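Local coordinates for protein cellulose 1,4-beta-cellobiosidase (Thermobifida fusca, PDB 4JJJ) that probably hydrolyses cellulose to cellobiose through its family 48 glycoside hydrolase domain, the catalytic part of a longer secreted cellulase, at residues 364-370 and 484-490. The protein carries 1 engineered substitution. Numbering follows the deposited sequence.
Sequences QWLQSAE and GNPNLHV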
loop_
_atom_site.group_PDB
_atom_site.type_symbol
_atom_site.label_atom_id
_atom_site.label_comp_id
_atom_site.label_asym_id
_atom_site.label_seq_id
_atom_site.Cartn_x
_atom_site.Cartn_y
_atom_site.Cartn_z
ATOM N N GLN A 364 -2.721 19.278 -4.435
ATOM C CA GLN A 364 -2.492 20.505 -5.191
ATOM C C GLN A 364 -1.193 21.192 -4.696
ATOM O O GLN A 364 -0.401 21.644 -5.546
ATOM C CB GLN A 364 -3.685 21.438 -5.090
ATOM C CG GLN A 364 -3.567 22.668 -5.930
ATOM C CD GLN A 364 -3.379 22.452 -7.438
ATOM O OE1 GLN A 364 -4.315 22.489 -8.201
ATOM N NE2 GLN A 364 -2.174 22.148 -7.910
ATOM N N TRP A 365 -0.985 21.208 -3.398
ATOM C CA TRP A 365 0.220 21.757 -2.788
ATOM C C TRP A 365 1.438 21.034 -3.333
ATOM O O TRP A 365 2.502 21.646 -3.573
ATOM C CB TRP A 365 0.151 21.616 -1.296
ATOM C CG TRP A 365 1.440 21.923 -0.567
ATOM C CD1 TRP A 365 2.113 23.096 -0.550
ATOM C CD2 TRP A 365 2.189 21.008 0.249
ATOM N NE1 TRP A 365 3.252 22.975 0.206
ATOM C CE2 TRP A 365 3.307 21.724 0.762
ATOM C CE3 TRP A 365 1.996 19.687 0.635
ATOM C CZ2 TRP A 365 4.253 21.135 1.558
ATOM C CZ3 TRP A 365 2.980 19.078 1.416
ATOM C CH2 TRP A 365 4.060 19.786 1.914
ATOM N N LEU A 366 1.311 19.721 -3.626
ATOM C CA LEU A 366 2.470 18.928 -4.071
ATOM C C LEU A 366 2.686 18.999 -5.563
ATOM O O LEU A 366 3.590 18.290 -6.097
ATOM C CB LEU A 366 2.269 17.445 -3.687
ATOM C CG LEU A 366 2.355 17.216 -2.171
ATOM C CD1 LEU A 366 1.798 15.878 -1.724
ATOM C CD2 LEU A 366 3.791 17.325 -1.690
ATOM N N GLN A 367 1.842 19.699 -6.323
ATOM C CA GLN A 367 1.979 19.674 -7.741
ATOM C C GLN A 367 3.167 20.538 -8.234
ATOM O O GLN A 367 3.208 21.759 -8.062
ATOM C CB GLN A 367 0.670 20.090 -8.473
ATOM C CG GLN A 367 0.746 19.922 -9.965
ATOM C CD GLN A 367 -0.613 19.840 -10.607
ATOM O OE1 GLN A 367 -1.506 20.642 -10.296
ATOM N NE2 GLN A 367 -0.789 18.868 -11.436
ATOM N N SER A 368 4.113 19.870 -8.822
ATOM C CA SER A 368 5.385 20.464 -9.316
ATOM C C SER A 368 5.118 21.433 -10.448
ATOM O O SER A 368 4.062 21.431 -11.148
ATOM C CB SER A 368 6.345 19.366 -9.764
ATOM O OG SER A 368 5.789 18.675 -10.911
ATOM N N ALA A 369 6.177 22.195 -10.760
ATOM C CA ALA A 369 6.201 23.086 -11.943
ATOM C C ALA A 369 5.804 22.303 -13.188
ATOM O O ALA A 369 5.065 22.780 -14.072
ATOM C CB ALA A 369 7.554 23.672 -12.123
ATOM N N GLU A 370 6.350 21.101 -13.385
ATOM C CA GLU A 370 6.149 20.310 -14.587
ATOM C C GLU A 370 4.785 19.646 -14.592
ATOM O O GLU A 370 4.234 19.401 -15.666
ATOM C CB GLU A 370 7.270 19.277 -14.722
ATOM C CG GLU A 370 8.539 19.831 -15.296
ATOM C CD GLU A 370 9.415 20.468 -14.247
ATOM O OE1 GLU A 370 9.257 20.152 -13.041
ATOM O OE2 GLU A 370 10.231 21.403 -14.633
ATOM N N GLY A 484 1.898 27.592 -8.319
ATOM C CA GLY A 484 2.495 27.013 -9.455
ATOM C C GLY A 484 3.814 26.289 -9.116
ATOM O O GLY A 484 4.367 25.606 -9.977
ATOM N N ASN A 485 4.279 26.472 -7.885
ATOM C CA ASN A 485 5.473 25.792 -7.394
ATOM C C ASN A 485 6.604 25.801 -8.413
ATOM O O ASN A 485 7.189 24.775 -8.821
ATOM C CB ASN A 485 5.222 24.363 -6.916
ATOM C CG ASN A 485 4.368 24.319 -5.687
ATOM O OD1 ASN A 485 4.393 25.192 -4.817
ATOM N ND2 ASN A 485 3.528 23.215 -5.560
ATOM N N PRO A 486 6.997 27.023 -8.845
ATOM C CA PRO A 486 8.077 27.100 -9.828
ATOM C C PRO A 486 9.421 26.517 -9.370
ATOM O O PRO A 486 10.201 26.105 -10.266
ATOM C CB PRO A 486 8.221 28.618 -10.011
ATOM C CG PRO A 486 7.675 29.217 -8.845
ATOM C CD PRO A 486 6.614 28.312 -8.301
ATOM N N ASN A 487 9.605 26.348 -8.061
ATOM C CA ASN A 487 10.826 25.765 -7.543
ATOM C C ASN A 487 10.780 24.277 -7.061
ATOM O O ASN A 487 11.644 23.832 -6.295
ATOM C CB ASN A 487 11.447 26.659 -6.523
ATOM C CG ASN A 487 11.809 28.037 -7.149
ATOM O OD1 ASN A 487 12.496 28.113 -8.147
ATOM N ND2 ASN A 487 11.283 29.072 -6.611
ATOM N N LEU A 488 9.705 23.608 -7.454
ATOM C CA LEU A 488 9.553 22.175 -7.265
ATOM C C LEU A 488 9.521 21.482 -8.622
ATOM O O LEU A 488 8.757 21.872 -9.513
ATOM C CB LEU A 488 8.216 21.939 -6.609
ATOM C CG LEU A 488 7.893 20.423 -6.413
ATOM C CD1 LEU A 488 8.913 19.677 -5.593
ATOM C CD2 LEU A 488 6.471 20.423 -5.800
ATOM N N HIS A 489 10.454 20.562 -8.820
ATOM C CA HIS A 489 10.693 19.984 -10.104
ATOM C C HIS A 489 10.720 18.471 -10.149
ATOM O O HIS A 489 11.129 17.854 -9.244
ATOM C CB HIS A 489 12.109 20.428 -10.637
ATOM C CG HIS A 489 12.320 21.877 -10.631
ATOM N ND1 HIS A 489 11.959 22.648 -11.702
ATOM C CD2 HIS A 489 12.874 22.703 -9.720
ATOM C CE1 HIS A 489 12.264 23.903 -11.448
ATOM N NE2 HIS A 489 12.861 23.953 -10.261
ATOM N N VAL A 490 10.279 17.919 -11.262
ATOM C CA VAL A 490 10.429 16.530 -11.509
ATOM C C VAL A 490 10.900 16.320 -12.972
ATOM O O VAL A 490 10.418 16.992 -13.942
ATOM C CB VAL A 490 9.086 15.773 -11.260
ATOM C CG1 VAL A 490 7.991 16.168 -12.248
ATOM C CG2 VAL A 490 9.288 14.292 -11.438
#
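Glu370, Ala369 and Leu488 bury the most surface where the loop leaving helix 348-365 meets the two-stranded antiparallel hairpin 465-473/488-496 of this (alpha/alpha)6-fold enzyme. A type I beta turn from Asn485 to Leu488 leads into the second of these strands. Ala369 lies against this turn: its N donates to Leu488 O (2.9 Å), while its CB rests 3.5 Å from Asn485 O. Leu488 turns its isobutyl end onto the loop, its CG held opposite the backbone N (chi1 177°), and CD2 packs 3.7 Å from Ser368 CA and also meets Leu366 O; Tyr400 of strand 398-401 touches the same side chain.

At the other end of the turn, the Asn485 amide reaches into the backbone bend after the helix. Its ND2 gives one proton to Trp365 O (2.7 Å, bent to 133°) and the other to Gln367 O (2.9 Å), both carbonyls being met from above their planes. The amide's OD1 accepts from Asp476 N, so both ends of this buried group are satisfied. A leucine in its place would probably leave the Trp365 carbonyl without this donor and the Asp476 N-H without its acceptor.

Beyond Ala369, the Glu370 chain bends at chi2 and curls alongside the strand. OE1 takes the N-H of Val490 at 3.0 Å, approached from above the carboxylate plane, and OE2 sits at the edge of the His489 ring, 3.6 Å from ND1, with carboxylate and imidazole planes 38° apart.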